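PDB 1TU7: glutathione S-transferase 2 from Onchocerca volvulus, which catalyses the conjugation of glutathione to electrophilic substrates and appears to play a central role in the parasite's detoxification system, working as a homodimer. Local coordinates for residues S43-D55 with Q59-K73. Residues are numbered along the deposited sequence; the frame is centred on the assembly and turned at random.
With GSH (glutathione), chain C.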
ATOM      1  N   SER A  43       7.674 -19.347  -7.537  1.00 18.57           N
ATOM      2  CA  SER A  43       7.546 -19.881  -6.182  1.00 18.38           C
ATOM      3  C   SER A  43       8.648 -19.408  -5.231  1.00 17.82           C
ATOM      4  O   SER A  43       8.507 -19.520  -4.015  1.00 17.56           O
ATOM      5  CB  SER A  43       7.499 -21.419  -6.195  1.00 19.15           C
ATOM      6  OG  SER A  43       8.746 -21.946  -6.535  1.00 22.39           O
ATOM      7  N   GLN A  44       9.732 -18.859  -5.779  1.00 16.47           N
ATOM      8  CA  GLN A  44      10.808 -18.318  -4.959  1.00 16.24           C
ATOM      9  C   GLN A  44      10.447 -17.018  -4.240  1.00 14.80           C
ATOM     10  O   GLN A  44      11.175 -16.615  -3.349  1.00 16.88           O
ATOM     11  CB  GLN A  44      12.012 -18.035  -5.828  1.00 17.13           C
ATOM     12  CG  GLN A  44      12.549 -19.294  -6.507  1.00 20.59           C
ATOM     13  CD  GLN A  44      13.782 -19.029  -7.312  1.00 23.17           C
ATOM     14  OE1 GLN A  44      14.422 -17.989  -7.164  1.00 24.60           O
ATOM     15  NE2 GLN A  44      14.141 -19.981  -8.166  1.00 26.44           N
ATOM     16  N   PHE A  45       9.355 -16.389  -4.642  1.00 14.64           N
ATOM     17  CA  PHE A  45       8.917 -15.086  -4.112  1.00 14.27           C
ATOM     18  C   PHE A  45       7.754 -15.301  -3.183  1.00 14.20           C
ATOM     19  O   PHE A  45       6.880 -16.089  -3.482  1.00 14.08           O
ATOM     20  CB  PHE A  45       8.606 -14.158  -5.275  1.00 14.78           C
ATOM     21  CG  PHE A  45       9.788 -14.015  -6.172  1.00 14.14           C
ATOM     22  CD1 PHE A  45       9.890 -14.779  -7.319  1.00 15.83           C
ATOM     23  CD2 PHE A  45      10.874 -13.251  -5.791  1.00 13.30           C
ATOM     24  CE1 PHE A  45      11.031 -14.726  -8.119  1.00 16.13           C
ATOM     25  CE2 PHE A  45      12.006 -13.175  -6.582  1.00 14.21           C
ATOM     26  CZ  PHE A  45      12.091 -13.911  -7.745  1.00 15.22           C
ATOM     27  N   GLN A  46       7.755 -14.585  -2.065  1.00 13.74           N
ATOM     28  CA  GLN A  46       6.834 -14.854  -0.973  1.00 13.28           C
ATOM     29  C   GLN A  46       5.346 -14.733  -1.337  1.00 13.29           C
ATOM     30  O   GLN A  46       4.522 -15.435  -0.769  1.00 14.31           O
ATOM     31  CB  GLN A  46       7.182 -13.968   0.227  1.00 14.17           C
ATOM     32  CG  GLN A  46       8.534 -14.290   0.863  1.00 14.33           C
ATOM     33  CD  GLN A  46       9.694 -13.381   0.432  1.00 13.51           C
ATOM     34  OE1 GLN A  46      10.544 -12.974   1.267  1.00 15.80           O
ATOM     35  NE2 GLN A  46       9.761 -13.096  -0.844  1.00 12.27           N
ATOM     36  N   PHE A  47       4.992 -13.850  -2.270  1.00 13.37           N
ATOM     37  CA  PHE A  47       3.643 -13.773  -2.810  1.00 13.08           C
ATOM     38  C   PHE A  47       3.543 -14.150  -4.286  1.00 13.11           C
ATOM     39  O   PHE A  47       2.559 -13.860  -4.923  1.00 14.46           O
ATOM     40  CB  PHE A  47       3.022 -12.391  -2.536  1.00 13.01           C
ATOM     41  CG  PHE A  47       2.952 -12.075  -1.082  1.00 12.25           C
ATOM     42  CD1 PHE A  47       3.818 -11.170  -0.473  1.00 12.15           C
ATOM     43  CD2 PHE A  47       2.036 -12.747  -0.298  1.00 11.47           C
ATOM     44  CE1 PHE A  47       3.726 -10.945   0.887  1.00 14.29           C
ATOM     45  CE2 PHE A  47       1.907 -12.530   0.983  1.00  2.00           C
ATOM     46  CZ  PHE A  47       2.802 -11.665   1.616  1.00 10.64           C
ATOM     47  N   GLY A  48       4.590 -14.776  -4.811  1.00 13.06           N
ATOM     48  CA  GLY A  48       4.615 -15.188  -6.200  1.00 13.76           C
ATOM     49  C   GLY A  48       4.688 -14.051  -7.184  1.00 14.48           C
ATOM     50  O   GLY A  48       4.317 -14.202  -8.347  1.00 14.75           O
ATOM     51  N   GLN A  49       5.157 -12.888  -6.720  1.00 13.69           N
ATOM     52  CA  GLN A  49       5.149 -11.663  -7.517  1.00 13.52           C
ATOM     53  C   GLN A  49       6.441 -10.853  -7.326  1.00 13.53           C
ATOM     54  O   GLN A  49       7.248 -11.086  -6.429  1.00 12.77           O
ATOM     55  CB  GLN A  49       3.908 -10.823  -7.152  1.00 14.08           C
ATOM     56  CG  GLN A  49       2.605 -11.506  -7.588  1.00 14.94           C
ATOM     57  CD  GLN A  49       1.448 -10.558  -7.752  1.00 16.09           C
ATOM     58  OE1 GLN A  49       0.791 -10.528  -8.818  1.00 23.41           O
ATOM     59  NE2 GLN A  49       1.189  -9.780  -6.744  1.00 13.72           N
ATOM     60  N   LEU A  50       6.627  -9.919  -8.242  1.00 13.44           N
ATOM     61  CA  LEU A  50       7.754  -8.989  -8.263  1.00 13.10           C
ATOM     62  C   LEU A  50       7.190  -7.575  -8.098  1.00 12.07           C
ATOM     63  O   LEU A  50       6.023  -7.343  -8.390  1.00 13.04           O
ATOM     64  CB  LEU A  50       8.489  -9.128  -9.600  1.00 12.81           C
ATOM     65  CG  LEU A  50       9.036 -10.535  -9.891  1.00 14.02           C
ATOM     66  CD1 LEU A  50       9.753 -10.581 -11.246  1.00 14.49           C
ATOM     67  CD2 LEU A  50       9.930 -11.037  -8.796  1.00 15.42           C
ATOM     68  N   PRO A  51       7.977  -6.583  -7.679  1.00 11.93           N
ATOM     69  CA  PRO A  51       9.428  -6.633  -7.526  1.00 11.79           C
ATOM     70  C   PRO A  51       9.917  -7.324  -6.287  1.00 11.87           C
ATOM     71  O   PRO A  51       9.163  -7.495  -5.320  1.00 11.93           O
ATOM     72  CB  PRO A  51       9.799  -5.146  -7.474  1.00 12.12           C
ATOM     73  CG  PRO A  51       8.619  -4.494  -6.884  1.00 12.03           C
ATOM     74  CD  PRO A  51       7.456  -5.224  -7.467  1.00 12.61           C
ATOM     75  N   CYS A  52      11.164  -7.766  -6.359  1.00 12.29           N
ATOM     76  CA  CYS A  52      11.914  -8.283  -5.213  1.00 11.65           C
ATOM     77  C   CYS A  52      13.235  -7.611  -5.090  1.00 12.20           C
ATOM     78  O   CYS A  52      13.955  -7.543  -6.075  1.00 12.48           O
ATOM     79  CB  CYS A  52      12.119  -9.775  -5.407  1.00 12.01           C
ATOM     80  SG  CYS A  52      12.978 -10.609  -4.073  1.00 13.97           S
ATOM     81  N   LEU A  53      13.580  -7.129  -3.898  1.00 11.40           N
ATOM     82  CA  LEU A  53      14.921  -6.651  -3.617  1.00 11.55           C
ATOM     83  C   LEU A  53      15.649  -7.688  -2.774  1.00 11.45           C
ATOM     84  O   LEU A  53      15.178  -8.051  -1.689  1.00 12.14           O
ATOM     85  CB  LEU A  53      14.890  -5.321  -2.871  1.00 11.67           C
ATOM     86  CG  LEU A  53      16.280  -4.794  -2.514  1.00 14.14           C
ATOM     87  CD1 LEU A  53      16.954  -4.267  -3.774  1.00 15.13           C
ATOM     88  CD2 LEU A  53      16.094  -3.749  -1.396  1.00 14.69           C
ATOM     89  N   TYR A  54      16.791  -8.127  -3.273  1.00 12.46           N
ATOM     90  CA  TYR A  54      17.765  -8.838  -2.472  1.00 12.84           C
ATOM     91  C   TYR A  54      18.748  -7.823  -1.926  1.00 12.67           C
ATOM     92  O   TYR A  54      19.401  -7.117  -2.681  1.00 13.64           O
ATOM     93  CB  TYR A  54      18.476  -9.878  -3.335  1.00 13.31           C
ATOM     94  CG  TYR A  54      17.559 -10.883  -4.019  1.00 14.24           C
ATOM     95  CD1 TYR A  54      17.049 -10.638  -5.303  1.00 15.86           C
ATOM     96  CD2 TYR A  54      17.210 -12.091  -3.392  1.00 14.79           C
ATOM     97  CE1 TYR A  54      16.233 -11.554  -5.937  1.00 14.79           C
ATOM     98  CE2 TYR A  54      16.390 -13.005  -4.034  1.00 16.87           C
ATOM     99  CZ  TYR A  54      15.923 -12.740  -5.305  1.00 16.62           C
ATOM    100  OH  TYR A  54      15.124 -13.654  -5.985  1.00 19.01           O
ATOM    101  N   ASP A  55      18.780  -7.719  -0.609  1.00 13.92           N
ATOM    102  CA  ASP A  55      19.692  -6.840   0.093  1.00 14.91           C
ATOM    103  C   ASP A  55      20.589  -7.733   0.917  1.00 15.02           C
ATOM    104  O   ASP A  55      20.202  -8.197   1.995  1.00 14.52           O
ATOM    105  CB  ASP A  55      18.893  -5.912   0.980  1.00 14.38           C
ATOM    106  CG  ASP A  55      19.756  -4.911   1.683  1.00 16.08           C
ATOM    107  OD1 ASP A  55      21.003  -5.083   1.710  1.00 16.02           O
ATOM    108  OD2 ASP A  55      19.267  -3.925   2.253  1.00 15.98           O
ATOM    109  N   GLN A  59      15.718 -11.230   1.395  1.00 15.21           N
ATOM    110  CA  GLN A  59      14.858 -11.222   0.257  1.00 14.82           C
ATOM    111  C   GLN A  59      13.558 -10.515   0.630  1.00 13.77           C
ATOM    112  O   GLN A  59      12.765 -11.000   1.452  1.00 14.89           O
ATOM    113  CB  GLN A  59      14.571 -12.649  -0.224  1.00 14.13           C
ATOM    114  CG  GLN A  59      13.709 -12.678  -1.467  1.00 15.44           C
ATOM    115  CD  GLN A  59      13.093 -14.020  -1.822  1.00 17.60           C
ATOM    116  OE1 GLN A  59      12.902 -14.864  -0.956  1.00 22.04           O
ATOM    117  NE2 GLN A  59      12.688 -14.175  -3.070  1.00 21.11           N
ATOM    118  N   ILE A  60      13.338  -9.346   0.004  1.00 13.26           N
ATOM    119  CA  ILE A  60      12.220  -8.478   0.332  1.00 13.10           C
ATOM    120  C   ILE A  60      11.338  -8.281  -0.894  1.00 12.61           C
ATOM    121  O   ILE A  60      11.773  -7.706  -1.894  1.00 13.74           O
ATOM    122  CB  ILE A  60      12.733  -7.116   0.815  1.00 13.02           C
ATOM    123  CG1 ILE A  60      13.794  -7.289   1.889  1.00 13.75           C
ATOM    124  CG2 ILE A  60      11.553  -6.302   1.330  1.00 13.45           C
ATOM    125  CD1 ILE A  60      14.569  -6.025   2.155  1.00 15.54           C
ATOM    126  N   VAL A  61      10.107  -8.763  -0.848  1.00 11.69           N
ATOM    127  CA  VAL A  61       9.111  -8.415  -1.833  1.00 11.93           C
ATOM    128  C   VAL A  61       8.186  -7.325  -1.257  1.00 11.85           C
ATOM    129  O   VAL A  61       8.366  -6.907  -0.109  1.00 12.66           O
ATOM    130  CB  VAL A  61       8.326  -9.652  -2.363  1.00 12.31           C
ATOM    131  CG1 VAL A  61       9.260 -10.592  -3.082  1.00 12.59           C
ATOM    132  CG2 VAL A  61       7.564 -10.388  -1.257  1.00 12.48           C
ATOM    133  N   GLN A  62       7.262  -6.851  -2.104  1.00 11.45           N
ATOM    134  CA  GLN A  62       6.322  -5.763  -1.845  1.00 11.77           C
ATOM    135  C   GLN A  62       7.008  -4.428  -2.039  1.00 11.39           C
ATOM    136  O   GLN A  62       7.801  -3.992  -1.222  1.00 11.70           O
ATOM    137  CB  GLN A  62       5.624  -5.871  -0.487  1.00 11.06           C
ATOM    138  CG  GLN A  62       4.650  -7.036  -0.422  1.00 11.07           C
ATOM    139  CD  GLN A  62       3.381  -6.866  -1.219  1.00 12.39           C
ATOM    140  OE1 GLN A  62       2.599  -7.839  -1.390  1.00 16.17           O
ATOM    141  NE2 GLN A  62       3.140  -5.687  -1.687  1.00 10.53           N
ATOM    142  N   SER A  63       6.645  -3.759  -3.129  1.00 11.98           N
ATOM    143  CA  SER A  63       7.298  -2.535  -3.518  1.00 11.99           C
ATOM    144  C   SER A  63       7.320  -1.502  -2.404  1.00 10.84           C
ATOM    145  O   SER A  63       8.324  -0.834  -2.228  1.00 11.72           O
ATOM    146  CB  SER A  63       6.667  -1.941  -4.770  1.00 11.87           C
ATOM    147  OG  SER A  63       5.301  -1.580  -4.581  1.00 13.65           O
ATOM    148  N   GLY A  64       6.234  -1.346  -1.646  1.00 11.68           N
ATOM    149  CA  GLY A  64       6.241  -0.375  -0.573  1.00 11.81           C
ATOM    150  C   GLY A  64       7.154  -0.728   0.573  1.00 11.97           C
ATOM    151  O   GLY A  64       7.794   0.123   1.187  1.00 12.57           O
ATOM    152  N   ALA A  65       7.235  -2.019   0.883  1.00 11.56           N
ATOM    153  CA  ALA A  65       8.137  -2.487   1.939  1.00 11.58           C
ATOM    154  C   ALA A  65       9.596  -2.334   1.519  1.00 11.13           C
ATOM    155  O   ALA A  65      10.438  -1.986   2.320  1.00 12.54           O
ATOM    156  CB  ALA A  65       7.857  -3.941   2.306  1.00 12.21           C
ATOM    157  N   ILE A  66       9.869  -2.565   0.238  1.00 12.34           N
ATOM    158  CA  ILE A  66      11.211  -2.387  -0.304  1.00 11.84           C
ATOM    159  C   ILE A  66      11.614  -0.930  -0.167  1.00 12.46           C
ATOM    160  O   ILE A  66      12.698  -0.609   0.330  1.00 11.63           O
ATOM    161  CB  ILE A  66      11.278  -2.843  -1.788  1.00 11.27           C
ATOM    162  CG1 ILE A  66      11.074  -4.355  -1.929  1.00 11.68           C
ATOM    163  CG2 ILE A  66      12.610  -2.400  -2.408  1.00 11.19           C
ATOM    164  CD1 ILE A  66      10.772  -4.825  -3.345  1.00 12.57           C
ATOM    165  N   LEU A  67      10.740  -0.044  -0.613  1.00 12.12           N
ATOM    166  CA  LEU A  67      11.034   1.380  -0.552  1.00 12.94           C
ATOM    167  C   LEU A  67      11.267   1.867   0.881  1.00 13.41           C
ATOM    168  O   LEU A  67      12.195   2.631   1.134  1.00 12.77           O
ATOM    169  CB  LEU A  67       9.907   2.156  -1.214  1.00 15.54           C
ATOM    170  CG  LEU A  67      10.026   3.293  -2.185  1.00 22.28           C
ATOM    171  CD1 LEU A  67      11.273   3.254  -3.046  1.00 20.13           C
ATOM    172  CD2 LEU A  67       8.732   3.217  -3.010  1.00 22.54           C
ATOM    173  N   ARG A  68      10.416   1.453   1.818  1.00 13.04           N
ATOM    174  CA  ARG A  68      10.597   1.896   3.208  1.00 13.61           C
ATOM    175  C   ARG A  68      11.844   1.308   3.844  1.00 13.46           C
ATOM    176  O   ARG A  68      12.498   1.944   4.649  1.00 14.66           O
ATOM    177  CB  ARG A  68       9.366   1.582   4.060  1.00 13.48           C
ATOM    178  CG  ARG A  68       8.242   2.552   3.784  1.00 16.56           C
ATOM    179  CD  ARG A  68       7.011   2.313   4.608  1.00 16.59           C
ATOM    180  NE  ARG A  68       6.286   1.176   4.128  1.00 15.13           N
ATOM    181  CZ  ARG A  68       5.392   1.208   3.157  1.00 15.99           C
ATOM    182  NH1 ARG A  68       5.148   2.395   2.550  1.00 21.51           N
ATOM    183  NH2 ARG A  68       4.779   0.118   2.765  1.00 17.00           N
ATOM    184  N   HIS A  69      12.208   0.078   3.484  1.00 12.59           N
ATOM    185  CA  HIS A  69      13.441  -0.488   3.982  1.00 12.41           C
ATOM    186  C   HIS A  69      14.647   0.302   3.493  1.00 12.40           C
ATOM    187  O   HIS A  69      15.532   0.644   4.251  1.00 13.20           O
ATOM    188  CB  HIS A  69      13.555  -1.950   3.571  1.00 11.83           C
ATOM    189  CG  HIS A  69      14.921  -2.510   3.676  1.00 12.29           C
ATOM    190  ND1 HIS A  69      15.454  -2.937   4.865  1.00 13.57           N
ATOM    191  CD2 HIS A  69      15.876  -2.724   2.732  1.00 12.45           C
ATOM    192  CE1 HIS A  69      16.674  -3.399   4.657  1.00 14.97           C
ATOM    193  NE2 HIS A  69      16.949  -3.296   3.370  1.00 14.17           N
ATOM    194  N   LEU A  70      14.683   0.586   2.195  1.00 12.30           N
ATOM    195  CA  LEU A  70      15.766   1.379   1.664  1.00 12.16           C
ATOM    196  C   LEU A  70      15.798   2.774   2.300  1.00 12.81           C
ATOM    197  O   LEU A  70      16.880   3.299   2.618  1.00 12.72           O
ATOM    198  CB  LEU A  70      15.637   1.477   0.157  1.00 12.69           C
ATOM    199  CG  LEU A  70      15.985   0.202  -0.612  1.00 13.63           C
ATOM    200  CD1 LEU A  70      15.609   0.426  -2.064  1.00 13.95           C
ATOM    201  CD2 LEU A  70      17.443  -0.134  -0.464  1.00 14.15           C
ATOM    202  N   ALA A  71      14.613   3.357   2.480  1.00 12.12           N
ATOM    203  CA  ALA A  71      14.502   4.667   3.096  1.00 12.10           C
ATOM    204  C   ALA A  71      15.094   4.682   4.499  1.00 12.87           C
ATOM    205  O   ALA A  71      15.810   5.614   4.856  1.00 12.87           O
ATOM    206  CB  ALA A  71      13.091   5.084   3.125  1.00 12.97           C
ATOM    207  N   ARG A  72      14.803   3.691   5.325  1.00 12.91           N
ATOM    208  CA  ARG A  72      15.392   3.648   6.676  1.00 13.29           C
ATOM    209  C   ARG A  72      16.918   3.494   6.602  1.00 12.89           C
ATOM    210  O   ARG A  72      17.646   4.192   7.293  1.00 13.26           O
ATOM    211  CB  ARG A  72      14.782   2.525   7.505  1.00 13.46           C
ATOM    212  CG  ARG A  72      13.386   2.817   7.983  1.00 13.30           C
ATOM    213  CD  ARG A  72      12.823   1.740   8.913  1.00 12.84           C
ATOM    214  NE  ARG A  72      12.703   0.435   8.252  1.00 12.91           N
ATOM    215  CZ  ARG A  72      11.625   0.009   7.634  1.00 12.63           C
ATOM    216  NH1 ARG A  72      10.541   0.764   7.576  1.00 13.74           N
ATOM    217  NH2 ARG A  72      11.600  -1.197   7.052  1.00 12.84           N
ATOM    218  N   LYS A  73      17.398   2.618   5.737  1.00 13.80           N
ATOM    219  CA  LYS A  73      18.813   2.353   5.644  1.00 14.57           C
ATOM    220  C   LYS A  73      19.584   3.597   5.212  1.00 13.68           C
ATOM    221  O   LYS A  73      20.685   3.857   5.716  1.00 13.91           O
ATOM    222  CB  LYS A  73      19.087   1.250   4.648  1.00 16.29           C
ATOM    223  CG  LYS A  73      19.167  -0.105   5.233  1.00 20.26           C
ATOM    224  CD  LYS A  73      19.658  -1.088   4.130  1.00 19.02           C
ATOM    225  CE  LYS A  73      21.130  -1.324   4.137  1.00 17.52           C
ATOM    226  NZ  LYS A  73      21.507  -2.636   3.469  1.00 17.01           N
TER
HETATM  227  N1  GSH C1001       1.487  -5.131  -3.931  1.00 15.23           N
HETATM  228  CA1 GSH C1001       2.468  -5.586  -4.839  1.00 13.87           C
HETATM  229  C1  GSH C1001       3.709  -4.799  -4.800  1.00 13.13           C
HETATM  230  O11 GSH C1001       3.507  -3.480  -4.627  1.00 12.86           O
HETATM  231  O12 GSH C1001       4.930  -5.154  -4.986  1.00 12.49           O
HETATM  232  CB1 GSH C1001       2.111  -5.993  -6.205  1.00 13.87           C
HETATM  233  CG1 GSH C1001       3.069  -6.877  -6.960  1.00 14.43           C
HETATM  234  CD1 GSH C1001       2.521  -7.222  -8.336  1.00 15.57           C
HETATM  235  OE1 GSH C1001       1.230  -6.924  -8.617  1.00 16.51           O
HETATM  236  N2  GSH C1001       3.332  -7.774  -9.197  1.00 14.95           N
HETATM  237  CA2 GSH C1001       2.956  -8.095 -10.575  1.00 19.79           C
HETATM  238  C2  GSH C1001       3.484  -9.436 -10.904  1.00 19.60           C
HETATM  239  O2  GSH C1001       4.612  -9.921 -10.275  1.00 16.39           O
HETATM  240  CB2 GSH C1001       3.584  -7.108 -11.555  1.00 22.82           C
HETATM  241  SG2 GSH C1001       2.764  -5.500 -11.489  1.00 29.65           S
HETATM  242  N3  GSH C1001       2.858 -10.178 -11.801  1.00 21.94           N
HETATM  243  CA3 GSH C1001       3.408 -11.470 -12.111  1.00 23.29           C
HETATM  244  C3  GSH C1001       2.445 -12.560 -11.771  1.00 25.11           C
HETATM  245  O31 GSH C1001       1.539 -12.485 -10.817  1.00 24.58           O
HETATM  246  O32 GSH C1001       2.544 -13.728 -12.537  1.00 27.04           O
HETATM  247  O   HOH W   1       6.414  -7.460  -4.808  1.00 12.98           O
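Asp55 reaches from the end of strand 52-55 to helix 63-73, where His69 NE2 donates to its OD2 over 2.6 Å. The bond is nearly straight and lies in the imidazole plane, but meets the carboxylate on its anti side. The syn lone pair of OD2 takes Lys73 NZ in a salt bridge, so two donors grip one oxygen, which probably favours a charged carboxylate. With CG anti to the backbone N (chi1 163°), the His69 ring is carried toward the strand, and Ile60 CD1 sits over one face of the ring, toward its rim. On the sheet face turned to the helix, which Leu53 shares with Ile60, Leu53 CB packs on Ile66 CG2 at 3.7 Å, while its CD2 meets Leu70 CD2 tip to tip.

On the face that carries Cys52, Tyr54 and Gln59, Gln59 stretches out past Cys52 SG, its CG also touching Tyr54 CE2, and its NE2 donates to Gln44 O (2.9 Å) from above that carbonyl plane. Val61 CG1 lies at the edge of the Phe45 ring, and Leu50 CD2 over the centre of one face.

The two strands pair antiparallel through reciprocal Leu53-Ile60 backbone bonds. Pro51 follows a cis peptide, the hallmark cis-proline of the thioredoxin fold; a water links its O and Gln62 N to glutathione O12. Ser63 N also donates to O12 (2.9 Å) and Ser63 OG to O11 (2.6 Å), placing the gamma-glutamyl carboxylate at the N-terminus of helix 63-73; Leu50 exchanges two backbone bonds with the cysteinyl part. Strand 3-8 flanks strand 52-55, helix 15-23 packs against Ile66 and Leu70, and Phe47 meets Phe128 of the second subunit edge-to-face.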